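Epimerase domain-containing protein (Bacillus cereus HuA2-4, PDB 6ZLK) interconverts UDP-glucuronic acid and UDP-galacturonic acid by epimerisation at C4 of the sugar, using a bound NAD. Local coordinates at residues A[108-113]-A[161-166]; A[190-195]-A[202-207]. All blocks are in the same frame, centred on the assembly; numbering follows the deposited sequence.

Contact 1: residues A[108-113]-A[161-166]; sequences QLLEAC and HVYHKN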
ATOM      1  N   GLN A 108       7.649   6.910  -9.129  1.00 14.82           N
ATOM      2  CA  GLN A 108       8.474   7.523 -10.188  1.00 16.50           C
ATOM      3  C   GLN A 108       8.879   8.959  -9.803  1.00 15.84           C
ATOM      4  O   GLN A 108      10.029   9.371 -10.081  1.00 16.94           O
ATOM      5  CB  GLN A 108       7.725   7.524 -11.518  1.00 17.78           C
ATOM      6  CG  GLN A 108       7.559   6.133 -12.119  1.00 19.95           C
ATOM      7  CD  GLN A 108       7.538   6.200 -13.639  1.00 23.09           C
ATOM      8  OE1 GLN A 108       7.393   7.254 -14.253  1.00 22.61           O
ATOM      9  NE2 GLN A 108       7.635   5.049 -14.275  1.00 25.02           N
ATOM     10  N   LEU A 109       7.960   9.733  -9.267  1.00 15.33           N
ATOM     11  CA  LEU A 109       8.288  11.104  -8.802  1.00 15.29           C
ATOM     12  C   LEU A 109       9.375  11.041  -7.735  1.00 16.69           C
ATOM     13  O   LEU A 109      10.338  11.788  -7.848  1.00 18.80           O
ATOM     14  CB  LEU A 109       7.059  11.810  -8.273  1.00 17.72           C
ATOM     15  CG  LEU A 109       6.071  12.246  -9.334  1.00 21.76           C
ATOM     16  CD1 LEU A 109       4.826  12.703  -8.649  1.00 20.99           C
ATOM     17  CD2 LEU A 109       6.636  13.389 -10.194  1.00 20.77           C
ATOM     18  N   LEU A 110       9.233  10.170  -6.742  1.00 15.50           N
ATOM     19  CA  LEU A 110      10.230  10.129  -5.666  1.00 16.55           C
ATOM     20  C   LEU A 110      11.578   9.686  -6.201  1.00 18.57           C
ATOM     21  O   LEU A 110      12.583  10.249  -5.747  1.00 17.56           O
ATOM     22  CB  LEU A 110       9.779   9.203  -4.564  1.00 16.11           C
ATOM     23  CG  LEU A 110       8.565   9.721  -3.813  1.00 16.21           C
ATOM     24  CD1 LEU A 110       7.931   8.590  -3.052  1.00 14.90           C
ATOM     25  CD2 LEU A 110       8.961  10.892  -2.950  1.00 15.73           C
ATOM     26  N   GLU A 111      11.614   8.692  -7.094  1.00 16.63           N
ATOM     27  CA  GLU A 111      12.905   8.253  -7.704  1.00 17.88           C
ATOM     28  C   GLU A 111      13.556   9.460  -8.384  1.00 18.70           C
ATOM     29  O   GLU A 111      14.774   9.644  -8.285  1.00 19.95           O
ATOM     30  CB  GLU A 111      12.657   7.131  -8.706  1.00 18.72           C
ATOM     31  CG  GLU A 111      12.466   5.754  -8.087  1.00 19.66           C
ATOM     32  CD  GLU A 111      13.759   5.052  -7.693  1.00 24.68           C
ATOM     33  OE1 GLU A 111      14.787   5.362  -8.301  1.00 28.92           O
ATOM     34  OE2 GLU A 111      13.711   4.194  -6.800  1.00 22.84           O
ATOM     35  N   ALA A 112      12.780  10.259  -9.103  1.00 18.13           N
ATOM     36  CA  ALA A 112      13.326  11.382  -9.888  1.00 19.12           C
ATOM     37  C   ALA A 112      13.856  12.437  -8.925  1.00 20.68           C
ATOM     38  O   ALA A 112      14.820  13.136  -9.237  1.00 23.50           O
ATOM     39  CB  ALA A 112      12.264  11.921 -10.810  1.00 21.12           C
ATOM     40  N   CYS A 113      13.288  12.510  -7.722  1.00 20.21           N
ATOM     41  CA  CYS A 113      13.665  13.534  -6.724  1.00 21.13           C
ATOM     42  C   CYS A 113      14.959  13.165  -5.979  1.00 22.11           C
ATOM     43  O   CYS A 113      15.540  14.061  -5.319  1.00 22.66           O
ATOM     44  CB  CYS A 113      12.517  13.806  -5.770  1.00 23.26           C
ATOM     45  SG  CYS A 113      11.197  14.727  -6.606  1.00 27.29           S
ATOM     46  N   HIS A 161       7.699   7.754   2.925  1.00 15.14           N
ATOM     47  CA  HIS A 161       8.579   7.469   4.076  1.00 16.59           C
ATOM     48  C   HIS A 161       9.786   6.657   3.611  1.00 16.59           C
ATOM     49  O   HIS A 161      10.876   6.873   4.178  1.00 17.96           O
ATOM     50  CB  HIS A 161       7.835   6.737   5.166  1.00 16.13           C
ATOM     51  CG  HIS A 161       6.793   7.583   5.803  1.00 18.48           C
ATOM     52  ND1 HIS A 161       7.135   8.751   6.494  1.00 19.50           N
ATOM     53  CD2 HIS A 161       5.459   7.441   5.895  1.00 19.95           C
ATOM     54  CE1 HIS A 161       6.010   9.294   6.956  1.00 21.33           C
ATOM     55  NE2 HIS A 161       4.988   8.494   6.630  1.00 20.08           N
ATOM     56  N   VAL A 162       9.643   5.712   2.677  1.00 15.68           N
ATOM     57  CA  VAL A 162      10.808   4.934   2.198  1.00 15.78           C
ATOM     58  C   VAL A 162      11.843   5.868   1.602  1.00 17.47           C
ATOM     59  O   VAL A 162      13.015   5.748   1.911  1.00 16.69           O
ATOM     60  CB  VAL A 162      10.354   3.874   1.180  1.00 18.45           C
ATOM     61  CG1 VAL A 162      11.516   3.331   0.386  1.00 18.69           C
ATOM     62  CG2 VAL A 162       9.537   2.791   1.905  1.00 19.24           C
ATOM     63  N   TYR A 163      11.440   6.835   0.801  1.00 15.55           N
ATOM     64  CA  TYR A 163      12.402   7.678   0.076  1.00 16.82           C
ATOM     65  C   TYR A 163      12.969   8.763   0.994  1.00 15.64           C
ATOM     66  O   TYR A 163      14.129   9.153   0.807  1.00 17.49           O
ATOM     67  CB  TYR A 163      11.752   8.184  -1.201  1.00 16.28           C
ATOM     68  CG  TYR A 163      11.758   7.127  -2.262  1.00 15.74           C
ATOM     69  CD1 TYR A 163      10.803   6.127  -2.307  1.00 16.34           C
ATOM     70  CD2 TYR A 163      12.746   7.112  -3.237  1.00 17.44           C
ATOM     71  CE1 TYR A 163      10.835   5.141  -3.276  1.00 17.99           C
ATOM     72  CE2 TYR A 163      12.772   6.156  -4.235  1.00 16.61           C
ATOM     73  CZ  TYR A 163      11.854   5.131  -4.218  1.00 17.21           C
ATOM     74  OH  TYR A 163      11.774   4.147  -5.145  1.00 19.36           O
ATOM     75  N   HIS A 164      12.227   9.186   2.003  1.00 16.71           N
ATOM     76  CA  HIS A 164      12.701  10.152   3.021  1.00 15.09           C
ATOM     77  C   HIS A 164      13.794   9.440   3.835  1.00 17.61           C
ATOM     78  O   HIS A 164      14.906   9.987   3.977  1.00 18.09           O
ATOM     79  CB  HIS A 164      11.519  10.611   3.875  1.00 17.41           C
ATOM     80  CG  HIS A 164      11.948  11.439   5.030  1.00 17.19           C
ATOM     81  ND1 HIS A 164      11.657  11.074   6.327  1.00 21.17           N
ATOM     82  CD2 HIS A 164      12.733  12.533   5.111  1.00 20.78           C
ATOM     83  CE1 HIS A 164      12.129  12.020   7.144  1.00 22.69           C
ATOM     84  NE2 HIS A 164      12.818  12.900   6.443  1.00 20.53           N
ATOM     85  N   LYS A 165      13.514   8.229   4.282  1.00 17.84           N
ATOM     86  CA  LYS A 165      14.480   7.571   5.196  1.00 20.80           C
ATOM     87  C   LYS A 165      15.723   7.145   4.456  1.00 21.26           C
ATOM     88  O   LYS A 165      16.844   7.258   5.030  1.00 22.96           O
ATOM     89  CB  LYS A 165      13.798   6.424   5.925  1.00 22.16           C
ATOM     90  CG  LYS A 165      12.799   6.876   6.975  1.00 27.32           C
ATOM     91  CD  LYS A 165      13.297   7.873   8.027  1.00 37.74           C
ATOM     92  CE  LYS A 165      12.353   7.966   9.220  1.00 45.77           C
ATOM     93  NZ  LYS A 165      12.854   8.893  10.269  1.00 49.18           N
ATOM     94  N   ASN A 166      15.593   6.661   3.244  1.00 18.80           N
ATOM     95  CA  ASN A 166      16.750   6.101   2.512  1.00 19.74           C
ATOM     96  C   ASN A 166      17.534   7.207   1.803  1.00 22.11           C
ATOM     97  O   ASN A 166      18.759   7.087   1.719  1.00 23.11           O
ATOM     98  CB  ASN A 166      16.358   4.997   1.547  1.00 18.43           C
ATOM     99  CG  ASN A 166      16.020   3.739   2.322  1.00 23.02           C
ATOM    100  OD1 ASN A 166      16.942   3.047   2.809  1.00 22.92           O
ATOM    101  ND2 ASN A 166      14.732   3.468   2.505  1.00 20.51           N
TER
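Y163 reaches from helix 148-167 across to helix 96-113 and touches two successive residues there, L110 with its ring and E111 with its hydroxyl. Its CB points at the other helix and sits 4.0 Å from CB of L110. Next along, CG is the closest ring atom to L110, 3.7 Å from that same CB. The methylene lies over one face of the ring in a CH-pi contact, 20° off the ring normal, while the CD1 methyl of L110 lies near ring CD1. Further out, CE2 and CZ pass the leucine and lie beside OE2 of E111, at the ring's rim. The OH ends the run with a short hydrogen bond, donated to OE2 of E111 at 2.5 Å. That oxygen lies at the ring edge, near the ring plane, and is met on its anti side, with carboxylate and ring 84° apart. E111 can deliver it because the bend at chi2 (-80°) swings the carboxylate round to the tyrosine, although CB does not point straight there. The same OE2 also accepts from G92 N of the second subunit, whose W91 meets the Y163 ring edge-to-face. Inward, L110 packs on F121 of strand 120-126. These paired helices on one side of the Rossmann-type sheet are typical of the extended short-chain dehydrogenase/reductase fold, in which such helices commonly lie at the dimer interface; here the second subunit packs against both.

Contact 2: residues A[190-195]-A[202-207]; sequences FHRLIK and PLTIFG. With UGA (uridine-5'-diphosphate-glucuronic acid), chain F.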
ATOM      1  N   PHE A 190     -21.638  16.751  -2.544  1.00 14.92           N
ATOM      2  CA  PHE A 190     -22.308  18.065  -2.554  1.00 13.46           C
ATOM      3  C   PHE A 190     -22.638  18.452  -3.984  1.00 14.18           C
ATOM      4  O   PHE A 190     -23.705  19.037  -4.205  1.00 16.74           O
ATOM      5  CB  PHE A 190     -21.481  19.148  -1.860  1.00 14.42           C
ATOM      6  CG  PHE A 190     -21.322  18.970  -0.366  1.00 13.71           C
ATOM      7  CD1 PHE A 190     -21.844  17.876   0.304  1.00 14.75           C
ATOM      8  CD2 PHE A 190     -20.608  19.916   0.342  1.00 13.11           C
ATOM      9  CE1 PHE A 190     -21.637  17.724   1.661  1.00 14.71           C
ATOM     10  CE2 PHE A 190     -20.414  19.774   1.702  1.00 14.37           C
ATOM     11  CZ  PHE A 190     -20.969  18.692   2.363  1.00 14.59           C
ATOM     12  N   HIS A 191     -21.740  18.206  -4.908  1.00 13.91           N
ATOM     13  CA  HIS A 191     -21.928  18.533  -6.339  1.00 14.79           C
ATOM     14  C   HIS A 191     -23.163  17.767  -6.814  1.00 15.15           C
ATOM     15  O   HIS A 191     -24.107  18.374  -7.368  1.00 15.85           O
ATOM     16  CB  HIS A 191     -20.714  18.154  -7.128  1.00 14.82           C
ATOM     17  CG  HIS A 191     -20.744  18.605  -8.552  1.00 16.15           C
ATOM     18  ND1 HIS A 191     -19.679  19.266  -9.081  1.00 16.88           N
ATOM     19  CD2 HIS A 191     -21.649  18.448  -9.552  1.00 17.83           C
ATOM     20  CE1 HIS A 191     -19.942  19.558 -10.360  1.00 20.02           C
ATOM     21  NE2 HIS A 191     -21.171  19.072 -10.649  1.00 18.41           N
ATOM     22  N   ARG A 192     -23.222  16.460  -6.544  1.00 14.55           N
ATOM     23  CA  ARG A 192     -24.391  15.634  -6.955  1.00 15.02           C
ATOM     24  C   ARG A 192     -25.670  16.157  -6.335  1.00 17.35           C
ATOM     25  O   ARG A 192     -26.689  16.250  -7.075  1.00 18.46           O
ATOM     26  CB  ARG A 192     -24.183  14.134  -6.667  1.00 15.51           C
ATOM     27  CG  ARG A 192     -23.079  13.507  -7.488  1.00 16.64           C
ATOM     28  CD  ARG A 192     -22.667  12.101  -7.051  1.00 18.18           C
ATOM     29  NE  ARG A 192     -23.841  11.248  -6.823  1.00 18.82           N
ATOM     30  CZ  ARG A 192     -24.469  10.591  -7.782  1.00 20.18           C
ATOM     31  NH1 ARG A 192     -23.986  10.614  -9.016  1.00 22.30           N
ATOM     32  NH2 ARG A 192     -25.585   9.919  -7.511  1.00 22.85           N
ATOM     33  N   LEU A 193     -25.698  16.346  -5.021  1.00 15.52           N
ATOM     34  CA  LEU A 193     -26.911  16.689  -4.272  1.00 16.51           C
ATOM     35  C   LEU A 193     -27.406  18.052  -4.716  1.00 16.35           C
ATOM     36  O   LEU A 193     -28.604  18.211  -4.845  1.00 16.88           O
ATOM     37  CB  LEU A 193     -26.613  16.675  -2.772  1.00 17.00           C
ATOM     38  CG  LEU A 193     -26.352  15.282  -2.224  1.00 18.41           C
ATOM     39  CD1 LEU A 193     -25.866  15.391  -0.786  1.00 17.65           C
ATOM     40  CD2 LEU A 193     -27.615  14.429  -2.259  1.00 20.06           C
ATOM     41  N   ILE A 194     -26.507  19.019  -4.905  1.00 15.98           N
ATOM     42  CA  ILE A 194     -26.956  20.385  -5.298  1.00 15.84           C
ATOM     43  C   ILE A 194     -27.512  20.307  -6.718  1.00 16.72           C
ATOM     44  O   ILE A 194     -28.571  20.943  -6.948  1.00 17.66           O
ATOM     45  CB  ILE A 194     -25.815  21.399  -5.149  1.00 16.08           C
ATOM     46  CG1 ILE A 194     -25.400  21.600  -3.695  1.00 17.56           C
ATOM     47  CG2 ILE A 194     -26.199  22.710  -5.821  1.00 17.72           C
ATOM     48  CD1 ILE A 194     -23.990  22.196  -3.538  1.00 17.36           C
ATOM     49  N   LYS A 195     -26.869  19.584  -7.597  1.00 16.98           N
ATOM     50  CA  LYS A 195     -27.282  19.424  -9.000  1.00 17.43           C
ATOM     51  C   LYS A 195     -28.677  18.788  -8.969  1.00 18.31           C
ATOM     52  O   LYS A 195     -29.593  19.305  -9.672  1.00 18.14           O
ATOM     53  CB  LYS A 195     -26.289  18.581  -9.807  1.00 19.92           C
ATOM     54  CG  LYS A 195     -26.626  18.430 -11.285  1.00 21.30           C
ATOM     55  CD  LYS A 195     -25.650  17.553 -12.016  1.00 26.44           C
ATOM     56  CE  LYS A 195     -25.807  17.632 -13.510  1.00 31.23           C
ATOM     57  NZ  LYS A 195     -27.097  17.053 -13.899  1.00 35.55           N
ATOM     58  N   PRO A 202     -34.823  13.526  -7.303  1.00 24.95           N
ATOM     59  CA  PRO A 202     -34.609  12.955  -5.981  1.00 22.87           C
ATOM     60  C   PRO A 202     -33.120  13.062  -5.644  1.00 19.78           C
ATOM     61  O   PRO A 202     -32.296  12.827  -6.502  1.00 23.76           O
ATOM     62  CB  PRO A 202     -35.052  11.498  -6.152  1.00 24.06           C
ATOM     63  CG  PRO A 202     -36.135  11.608  -7.225  1.00 28.12           C
ATOM     64  CD  PRO A 202     -35.514  12.579  -8.203  1.00 26.92           C
ATOM     65  N   LEU A 203     -32.856  13.338  -4.370  1.00 17.90           N
ATOM     66  CA  LEU A 203     -31.467  13.388  -3.849  1.00 19.77           C
ATOM     67  C   LEU A 203     -31.029  11.945  -3.575  1.00 21.42           C
ATOM     68  O   LEU A 203     -31.718  11.229  -2.811  1.00 21.67           O
ATOM     69  CB  LEU A 203     -31.402  14.265  -2.619  1.00 21.68           C
ATOM     70  CG  LEU A 203     -31.057  15.727  -2.881  1.00 29.81           C
ATOM     71  CD1 LEU A 203     -32.023  16.376  -3.829  1.00 27.85           C
ATOM     72  CD2 LEU A 203     -30.959  16.520  -1.576  1.00 31.08           C
ATOM     73  N   THR A 204     -29.893  11.542  -4.130  1.00 18.61           N
ATOM     74  CA  THR A 204     -29.369  10.174  -3.951  1.00 19.18           C
ATOM     75  C   THR A 204     -28.610  10.150  -2.637  1.00 20.01           C
ATOM     76  O   THR A 204     -27.529  10.732  -2.595  1.00 18.50           O
ATOM     77  CB  THR A 204     -28.505   9.721  -5.124  1.00 20.77           C
ATOM     78  OG1 THR A 204     -27.429  10.635  -5.327  1.00 20.14           O
ATOM     79  CG2 THR A 204     -29.286   9.545  -6.419  1.00 21.16           C
ATOM     80  N   ILE A 205     -29.105   9.413  -1.644  1.00 17.02           N
ATOM     81  CA  ILE A 205     -28.441   9.335  -0.331  1.00 17.92           C
ATOM     82  C   ILE A 205     -27.971   7.899  -0.178  1.00 18.49           C
ATOM     83  O   ILE A 205     -28.815   7.017  -0.260  1.00 18.44           O
ATOM     84  CB  ILE A 205     -29.409   9.747   0.776  1.00 19.41           C
ATOM     85  CG1 ILE A 205     -29.867  11.189   0.563  1.00 21.73           C
ATOM     86  CG2 ILE A 205     -28.768   9.526   2.154  1.00 17.62           C
ATOM     87  CD1 ILE A 205     -30.995  11.640   1.496  1.00 23.58           C
ATOM     88  N   PHE A 206     -26.687   7.671   0.084  1.00 19.78           N
ATOM     89  CA  PHE A 206     -26.154   6.308   0.280  1.00 22.32           C
ATOM     90  C   PHE A 206     -26.316   5.975   1.753  1.00 23.49           C
ATOM     91  O   PHE A 206     -25.905   6.755   2.637  1.00 27.90           O
ATOM     92  CB  PHE A 206     -24.736   6.192  -0.308  1.00 22.56           C
ATOM     93  CG  PHE A 206     -24.625   6.624  -1.741  1.00 28.58           C
ATOM     94  CD1 PHE A 206     -25.707   6.500  -2.612  1.00 34.42           C
ATOM     95  CD2 PHE A 206     -23.463   7.178  -2.236  1.00 26.09           C
ATOM     96  CE1 PHE A 206     -25.611   6.897  -3.937  1.00 39.51           C
ATOM     97  CE2 PHE A 206     -23.361   7.544  -3.562  1.00 29.50           C
ATOM     98  CZ  PHE A 206     -24.427   7.411  -4.415  1.00 34.07           C
ATOM     99  N   GLY A 207     -27.048   4.906   2.029  1.00 18.50           N
ATOM    100  CA  GLY A 207     -27.389   4.551   3.404  1.00 20.78           C
ATOM    101  C   GLY A 207     -28.386   5.537   3.948  1.00 19.97           C
ATOM    102  O   GLY A 207     -29.196   6.053   3.150  1.00 21.23           O
TER
HETATM  103  C1' UGA F 402     -13.904  12.534  -0.550  0.50 24.27           C
HETATM  104  C2' UGA F 402     -13.191  12.485  -1.893  0.50 25.37           C
HETATM  105  O2' UGA F 402     -14.101  11.943  -2.843  0.50 21.95           O
HETATM  106  C3' UGA F 402     -11.943  11.635  -1.859  0.50 26.33           C
HETATM  107  O3' UGA F 402     -11.235  11.870  -3.079  0.50 27.71           O
HETATM  108  C4' UGA F 402     -11.060  11.959  -0.666  0.50 27.13           C
HETATM  109  O4' UGA F 402      -9.998  10.998  -0.606  0.50 24.53           O
HETATM  110  C5' UGA F 402     -11.889  11.918   0.628  0.50 29.18           C
HETATM  111  O5' UGA F 402     -13.003  12.807   0.507  0.50 28.01           O
HETATM  112  C6' UGA F 402     -11.154  12.283   1.930  0.50 31.95           C
HETATM  113  O'P UGA F 402     -10.008  11.935   2.103  0.50 38.73           O
HETATM  114  O'Q UGA F 402     -11.747  12.864   2.797  0.50 31.29           O
HETATM  115  PB  UGA F 402     -15.893  11.208   0.538  0.50 15.86           P
HETATM  116  O1B UGA F 402     -15.690  11.575   1.946  0.50 16.91           O
HETATM  117  O2B UGA F 402     -16.463   9.889   0.155  0.50 17.81           O
HETATM  118  O3B UGA F 402     -14.594  11.311  -0.397  0.50 21.80           O
HETATM  119  O3A UGA F 402     -16.745  12.394  -0.105  0.50 13.46           O
HETATM  120  PA  UGA F 402     -18.139  12.553  -0.868  0.50 13.96           P
HETATM  121  O1A UGA F 402     -18.031  11.862  -2.155  0.50 14.62           O
HETATM  122  O2A UGA F 402     -18.477  13.986  -0.817  0.50 15.35           O
HETATM  123  O5D UGA F 402     -19.144  11.715   0.074  0.50 12.71           O
HETATM  124  C5D UGA F 402     -19.452  12.086   1.404  0.50 12.96           C
HETATM  125  C4D UGA F 402     -20.610  11.251   1.861  0.50 13.30           C
HETATM  126  O4D UGA F 402     -21.750  11.446   0.989  0.50 12.12           O
HETATM  127  C3D UGA F 402     -20.347   9.742   1.878  0.50 13.04           C
HETATM  128  O3D UGA F 402     -20.755   9.321   3.182  0.50 14.41           O
HETATM  129  C2D UGA F 402     -21.235   9.174   0.768  0.50 13.15           C
HETATM  130  O2D UGA F 402     -21.898   7.999   1.205  0.50 15.42           O
HETATM  131  C1D UGA F 402     -22.343  10.212   0.647  0.50 12.66           C
HETATM  132  N1  UGA F 402     -22.922  10.343  -0.698  0.50 11.61           N
HETATM  133  C6  UGA F 402     -22.142  10.593  -1.793  0.50 12.28           C
HETATM  134  C2  UGA F 402     -24.308  10.344  -0.767  0.50 12.09           C
HETATM  135  O2  UGA F 402     -25.036  10.107   0.190  0.50 11.65           O
HETATM  136  N3  UGA F 402     -24.806  10.621  -2.000  0.50 12.66           N
HETATM  137  C4  UGA F 402     -24.090  10.879  -3.145  0.50 13.60           C
HETATM  138  O4  UGA F 402     -24.712  11.070  -4.186  0.50 13.91           O
HETATM  139  C5  UGA F 402     -22.658  10.839  -3.001  0.50 12.70           C
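L193 and L203 make the close-packed half of this contact, at the pair of residues where helix 189-198 and strand 203-206 bring their CA atoms nearest, 5.6 Å apart. The CD2 methyl of L193 does the touching: it lies 3.7 Å from CG of L203, the two side chains crossing at about a right angle, and equally near the carbonyl O of T204. Both leucines are buried, L203 also packing on I254 of helix 250-261. One residue back on the helix, R192 is only partly exposed and its business is polar. With its chain bent at chi3 (47°), the guanidinium turns its NE edge to the uracil of UDP-glucuronic acid, and NE donates to O4 in a nearly straight bond, 2.8 Å long at 176°. NH2 donates a second hydrogen bond, to OG1 of T204 at 2.9 Å, with the hydroxyl oxygen 23° out of the guanidinium plane. Helix and strand thus form one wall of the nucleotide pocket in the C-terminal, substrate-binding part of an epimerase of the short-chain dehydrogenase/reductase family. The strand reads the base with its backbone: F206 N donates to O2 of the uracil at 2.9 Å, and T204 O lies 2.8 Å from N3. Beyond the leucines protein-to-protein packing thins out, F206 CZ coming no closer to R192 NH2 than 4.1 Å. The phenyl ring spends its face on the uracil instead, with CE2 3.4 Å from C5, while R88 and V273 also touch the ring.

After the strands and helices up to strand 77-80, the chain enters helix 96-113, the first half of contact 1; strand 120-126 passes before helix 148-167 returns beside it, so contact 1 closes a loop of 47 residues. Strand 171-180 then leads toward helix 189-198, and contact 2 closes a short connection of six residues, half of them the end of that helix, before strand 203-206. The two loops neither nest nor cross: they follow in series, on opposite sides of the chain's centre, with centres 39 Å apart. Contact 1 ties together two helices of the Rossmann-type domain at the subunit boundary, whereas contact 2 joins helix to the small two-stranded sheet over the uridine end of the substrate.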